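Local coordinates for protein agarase (Pseudoalteromonas fuliginea, PDB 6XJ9) that probably hydrolyses agarose, the galactan of red-algal cell walls, as a marine bacterial agarase of glycoside hydrolase family 50, at residues A[218-230]-A[357-369]. Numbering follows the deposited sequence. Where two conformers were deposited one is given.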
loop_
_atom_site.group_PDB
_atom_site.type_symbol
_atom_site.label_atom_id
_atom_site.label_comp_id
_atom_site.label_asym_id
_atom_site.label_seq_id
_atom_site.Cartn_x
_atom_site.Cartn_y
_atom_site.Cartn_z
ATOM N N PHE A 218 -12.649 28.592 -1.152
ATOM C CA PHE A 218 -11.652 27.544 -1.347
ATOM C C PHE A 218 -10.487 27.665 -0.363
ATOM O O PHE A 218 -9.760 26.693 -0.159
ATOM C CB PHE A 218 -11.137 27.498 -2.787
ATOM C CG PHE A 218 -10.062 28.498 -3.138
ATOM C CD1 PHE A 218 -10.354 29.852 -3.251
ATOM C CD2 PHE A 218 -8.767 28.085 -3.408
ATOM C CE1 PHE A 218 -9.370 30.773 -3.590
ATOM C CE2 PHE A 218 -7.783 28.998 -3.759
ATOM C CZ PHE A 218 -8.085 30.342 -3.859
ATOM N N LEU A 219 -10.276 28.855 0.210
ATOM C CA LEU A 219 -9.232 29.020 1.213
ATOM C C LEU A 219 -9.849 29.226 2.596
ATOM O O LEU A 219 -9.152 29.626 3.525
ATOM C CB LEU A 219 -8.340 30.211 0.845
ATOM C CG LEU A 219 -7.434 30.019 -0.373
ATOM C CD1 LEU A 219 -6.859 31.355 -0.835
ATOM C CD2 LEU A 219 -6.308 29.032 -0.079
ATOM N N THR A 220 -11.149 28.951 2.722
ATOM C CA THR A 220 -11.881 29.182 3.960
ATOM C C THR A 220 -11.961 27.875 4.735
ATOM O O THR A 220 -12.482 26.879 4.226
ATOM C CB THR A 220 -13.277 29.761 3.687
ATOM O OG1 THR A 220 -13.062 31.011 3.038
ATOM C CG2 THR A 220 -14.093 29.976 4.943
ATOM N N LYS A 221 -11.391 27.904 5.946
ATOM C CA LYS A 221 -11.488 26.836 6.928
ATOM C C LYS A 221 -11.042 25.506 6.322
ATOM O O LYS A 221 -11.747 24.496 6.416
ATOM C CB LYS A 221 -12.887 26.831 7.553
ATOM C CG LYS A 221 -13.233 28.116 8.295
ATOM C CD LYS A 221 -14.236 27.931 9.411
ATOM C CE LYS A 221 -15.667 27.926 8.930
ATOM N NZ LYS A 221 -16.597 27.552 10.026
ATOM N N ILE A 222 -9.837 25.524 5.730
ATOM C CA ILE A 222 -9.262 24.355 5.083
ATOM C C ILE A 222 -8.445 23.533 6.083
ATOM O O ILE A 222 -8.078 22.398 5.789
ATOM C CB ILE A 222 -8.447 24.763 3.833
ATOM C CG1 ILE A 222 -7.338 25.767 4.160
ATOM C CG2 ILE A 222 -9.389 25.293 2.760
ATOM C CD1 ILE A 222 -6.361 26.026 3.010
ATOM N N VAL A 223 -8.182 24.104 7.263
ATOM C CA VAL A 223 -7.418 23.447 8.321
ATOM C C VAL A 223 -8.332 23.171 9.520
ATOM O O VAL A 223 -9.099 24.048 9.917
ATOM C CB VAL A 223 -6.211 24.314 8.734
ATOM C CG1 VAL A 223 -5.243 23.556 9.623
ATOM C CG2 VAL A 223 -5.475 24.870 7.524
ATOM N N ASP A 224 -8.258 21.954 10.085
ATOM C CA ASP A 224 -8.999 21.621 11.302
ATOM C C ASP A 224 -8.123 21.882 12.526
ATOM O O ASP A 224 -7.038 22.449 12.401
ATOM C CB ASP A 224 -9.604 20.214 11.274
ATOM C CG ASP A 224 -8.588 19.088 11.426
ATOM O OD1 ASP A 224 -7.456 19.362 11.860
ATOM O OD2 ASP A 224 -8.929 17.947 11.098
ATOM N N GLU A 225 -8.597 21.461 13.709
ATOM C CA GLU A 225 -7.932 21.819 14.954
ATOM C C GLU A 225 -6.656 20.998 15.138
ATOM O O GLU A 225 -5.860 21.311 16.022
ATOM C CB GLU A 225 -8.870 21.666 16.160
ATOM C CG GLU A 225 -9.138 20.222 16.549
ATOM C CD GLU A 225 -10.359 19.607 15.889
ATOM O OE1 GLU A 225 -10.683 20.018 14.748
ATOM O OE2 GLU A 225 -10.995 18.718 16.518
ATOM N N PHE A 226 -6.490 19.946 14.317
ATOM C CA PHE A 226 -5.321 19.074 14.387
ATOM C C PHE A 226 -4.291 19.467 13.323
ATOM O O PHE A 226 -3.245 18.828 13.198
ATOM C CB PHE A 226 -5.717 17.606 14.237
ATOM C CG PHE A 226 -6.671 17.093 15.289
ATOM C CD1 PHE A 226 -6.267 16.950 16.611
ATOM C CD2 PHE A 226 -7.982 16.778 14.960
ATOM C CE1 PHE A 226 -7.153 16.487 17.576
ATOM C CE2 PHE A 226 -8.870 16.316 15.926
ATOM C CZ PHE A 226 -8.456 16.176 17.234
ATOM N N GLY A 227 -4.607 20.523 12.566
ATOM C CA GLY A 227 -3.774 20.978 11.464
ATOM C C GLY A 227 -3.956 20.121 10.214
ATOM O O GLY A 227 -3.077 20.096 9.356
ATOM N N GLN A 228 -5.109 19.444 10.118
ATOM C CA GLN A 228 -5.391 18.542 9.011
ATOM C C GLN A 228 -6.273 19.247 7.985
ATOM O O GLN A 228 -6.842 20.297 8.264
ATOM C CB GLN A 228 -6.079 17.263 9.497
ATOM C CG GLN A 228 -5.312 16.496 10.576
ATOM C CD GLN A 228 -6.102 15.285 11.022
ATOM O OE1 GLN A 228 -5.650 14.143 10.910
ATOM N NE2 GLN A 228 -7.319 15.519 11.491
ATOM N N ASN A 229 -6.335 18.666 6.784
ATOM C CA ASN A 229 -7.282 19.037 5.751
ATOM C C ASN A 229 -8.683 18.840 6.338
ATOM O O ASN A 229 -9.089 17.708 6.595
ATOM C CB ASN A 229 -7.048 18.158 4.521
ATOM C CG ASN A 229 -7.854 18.532 3.297
ATOM O OD1 ASN A 229 -9.008 18.934 3.405
ATOM N ND2 ASN A 229 -7.275 18.335 2.119
ATOM N N ALA A 230 -9.402 19.947 6.568
ATOM C CA ALA A 230 -10.680 19.893 7.264
ATOM C C ALA A 230 -11.758 19.313 6.351
ATOM O O ALA A 230 -12.552 18.480 6.777
ATOM C CB ALA A 230 -11.058 21.267 7.750
ATOM N N SER A 357 -3.149 39.606 7.897
ATOM C CA SER A 357 -3.673 38.975 6.693
ATOM C C SER A 357 -4.990 38.262 6.984
ATOM O O SER A 357 -5.004 37.219 7.647
ATOM C CB SER A 357 -2.688 38.021 6.076
ATOM O OG SER A 357 -3.320 37.270 5.047
ATOM N N GLN A 358 -6.081 38.826 6.448
ATOM C CA GLN A 358 -7.409 38.247 6.578
ATOM C C GLN A 358 -7.438 36.873 5.913
ATOM O O GLN A 358 -8.077 35.950 6.422
ATOM C CB GLN A 358 -8.480 39.175 5.992
ATOM C CG GLN A 358 -8.962 40.241 6.964
ATOM C CD GLN A 358 -9.686 39.668 8.160
ATOM O OE1 GLN A 358 -10.184 38.544 8.141
ATOM N NE2 GLN A 358 -9.742 40.442 9.230
ATOM N N VAL A 359 -6.732 36.753 4.781
ATOM C CA VAL A 359 -6.703 35.515 4.016
ATOM C C VAL A 359 -6.071 34.417 4.864
ATOM O O VAL A 359 -6.594 33.304 4.898
ATOM C CB VAL A 359 -6.012 35.680 2.645
ATOM C CG1 VAL A 359 -5.765 34.348 1.958
ATOM C CG2 VAL A 359 -6.821 36.587 1.727
ATOM N N ARG A 360 -4.969 34.736 5.555
ATOM C CA ARG A 360 -4.317 33.760 6.423
ATOM C C ARG A 360 -5.223 33.397 7.601
ATOM O O ARG A 360 -5.388 32.222 7.912
ATOM C CB ARG A 360 -2.946 34.230 6.919
ATOM C CG ARG A 360 -1.887 34.394 5.835
ATOM C CD ARG A 360 -1.464 33.107 5.142
ATOM N NE ARG A 360 -0.925 32.112 6.062
ATOM C CZ ARG A 360 -0.428 30.929 5.697
ATOM N NH1 ARG A 360 -0.355 30.587 4.418
ATOM N NH2 ARG A 360 0.025 30.101 6.619
ATOM N N LYS A 361 -5.800 34.404 8.260
ATOM C CA LYS A 361 -6.633 34.145 9.428
ATOM C C LYS A 361 -7.695 33.102 9.079
ATOM O O LYS A 361 -7.894 32.151 9.830
ATOM C CB LYS A 361 -7.236 35.439 9.992
ATOM C CG LYS A 361 -8.210 35.257 11.154
ATOM C CD LYS A 361 -8.952 36.533 11.522
ATOM C CE LYS A 361 -10.155 36.308 12.417
ATOM N NZ LYS A 361 -11.086 35.292 11.862
ATOM N N ASN A 362 -8.317 33.249 7.900
ATOM C CA ASN A 362 -9.526 32.503 7.566
ATOM C C ASN A 362 -9.234 31.070 7.113
ATOM O O ASN A 362 -10.165 30.279 6.939
ATOM C CB ASN A 362 -10.411 33.277 6.587
ATOM C CG ASN A 362 -11.104 34.442 7.264
ATOM O OD1 ASN A 362 -11.661 34.290 8.352
ATOM N ND2 ASN A 362 -11.075 35.606 6.631
ATOM N N LEU A 363 -7.948 30.732 6.946
ATOM C CA LEU A 363 -7.554 29.364 6.623
ATOM C C LEU A 363 -7.988 28.406 7.729
ATOM O O LEU A 363 -8.289 27.254 7.446
ATOM C CB LEU A 363 -6.032 29.277 6.464
ATOM C CG LEU A 363 -5.388 30.085 5.336
ATOM C CD1 LEU A 363 -3.884 30.169 5.569
ATOM C CD2 LEU A 363 -5.685 29.483 3.966
ATOM N N PHE A 364 -7.992 28.886 8.982
ATOM C CA PHE A 364 -7.995 28.044 10.170
ATOM C C PHE A 364 -9.381 27.964 10.814
ATOM O O PHE A 364 -9.979 29.000 11.133
ATOM C CB PHE A 364 -6.948 28.573 11.157
ATOM C CG PHE A 364 -5.551 28.646 10.587
ATOM C CD1 PHE A 364 -4.833 27.487 10.315
ATOM C CD2 PHE A 364 -4.958 29.869 10.304
ATOM C CE1 PHE A 364 -3.553 27.550 9.780
ATOM C CE2 PHE A 364 -3.676 29.938 9.773
ATOM C CZ PHE A 364 -2.978 28.777 9.505
ATOM N N GLU A 365 -9.868 26.728 11.031
ATOM C CA GLU A 365 -11.086 26.481 11.804
ATOM C C GLU A 365 -10.894 26.891 13.265
ATOM O O GLU A 365 -11.846 27.337 13.898
ATOM C CB GLU A 365 -11.523 25.013 11.773
ATOM C CG GLU A 365 -12.358 24.646 10.557
ATOM C CD GLU A 365 -12.895 23.226 10.466
ATOM O OE1 GLU A 365 -12.404 22.327 11.193
ATOM O OE2 GLU A 365 -13.791 23.010 9.632
ATOM N N TRP A 366 -9.664 26.736 13.790
ATOM C CA TRP A 366 -9.376 26.911 15.207
ATOM C C TRP A 366 -7.912 27.296 15.400
ATOM O O TRP A 366 -7.018 26.660 14.850
ATOM C CB TRP A 366 -9.714 25.627 15.990
ATOM C CG TRP A 366 -9.201 25.557 17.400
ATOM C CD1 TRP A 366 -9.871 25.923 18.536
ATOM C CD2 TRP A 366 -7.919 25.062 17.842
ATOM N NE1 TRP A 366 -9.097 25.701 19.645
ATOM C CE2 TRP A 366 -7.891 25.180 19.252
ATOM C CE3 TRP A 366 -6.786 24.551 17.192
ATOM C CZ2 TRP A 366 -6.784 24.794 20.012
ATOM C CZ3 TRP A 366 -5.692 24.171 17.943
ATOM C CH2 TRP A 366 -5.694 24.289 19.336
ATOM N N LEU A 367 -7.695 28.354 16.179
ATOM C CA LEU A 367 -6.427 28.626 16.830
ATOM C C LEU A 367 -6.738 28.773 18.313
ATOM O O LEU A 367 -7.834 29.204 18.657
ATOM C CB LEU A 367 -5.852 29.930 16.269
ATOM C CG LEU A 367 -5.322 29.873 14.838
ATOM C CD1 LEU A 367 -4.811 31.243 14.410
ATOM C CD2 LEU A 367 -4.223 28.825 14.714
ATOM N N PRO A 368 -5.825 28.414 19.244
ATOM C CA PRO A 368 -6.111 28.584 20.667
ATOM C C PRO A 368 -5.895 30.049 21.032
ATOM O O PRO A 368 -5.455 30.840 20.197
ATOM C CB PRO A 368 -5.035 27.716 21.325
ATOM C CG PRO A 368 -3.859 27.832 20.373
ATOM C CD PRO A 368 -4.485 27.855 18.995
ATOM N N ASP A 369 -6.248 30.410 22.269
ATOM C CA ASP A 369 -5.894 31.712 22.808
ATOM C C ASP A 369 -4.593 31.547 23.584
ATOM O O ASP A 369 -4.263 30.438 24.000
ATOM C CB ASP A 369 -7.043 32.316 23.623
ATOM C CG ASP A 369 -8.229 32.742 22.772
ATOM O OD1 ASP A 369 -8.033 32.983 21.565
ATOM O OD2 ASP A 369 -9.345 32.827 23.323
HETATM O O HOH W 1 -8.788 32.152 3.795
HETATM O O HOH W 2 -14.084 23.571 7.077
HETATM O O HOH W 3 -7.385 25.273 12.468
#
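Val223 and Phe364 form a single parallel bridge that shows how two loops, one of them running on from a short helix, can be clamped without a regular sheet. Val223 N donates to Leu363 O (3.2 Å) and Glu365 N returns a bond to Val223 O (3.0 Å); two residues earlier, Lys221 N donates to Asn362 O in the carbonyl plane at 2.9 Å, with a nearly straight N-H...O angle of 167°.

Glu365 then reaches back over the partner backbone. Its CB sits 3.2 Å from Val223 O, and CG, beside its own backbone N (chi1 -84°), packs 3.8 Å from Lys221 CB. Beyond CG the chain is extended (chi2 -177°), which carries CD over the methyl of Ala230. At the tip the oxygens part: OE1 lies 3.5 Å from Asp224 CB, while OE2 accepts from a water that also donates to Lys221 O. The carboxylate of Glu225 is near OE1, a like-charge proximity that may raise the proton affinity of either group.

Apolar contacts border this polar seam. Leu363 CD2 packs 3.6 Å from Ile222 CD1 and also touches Leu219, while Glu225 CB rests 3.7 Å from Trp366 CE3; the indole also touches helix 397-406.

Asp224 shapes the bend that follows the bridge. Phe226 N and Gln228 N approach OD1 from opposite faces of the carboxylate, and OD2 offers its syn lone pair to Gln228 NE2. With the carboxylate cut back to an alanine here, all three bonds go, and Phe226 N and Gln228 N are likely to be left without these mates, so that the turn beside Glu365 could shift. The whole is an Asx turn set on a type I beta turn (Asp224 to Gly227), joined by an isolated beta bridge to the loop that follows helix 358-361.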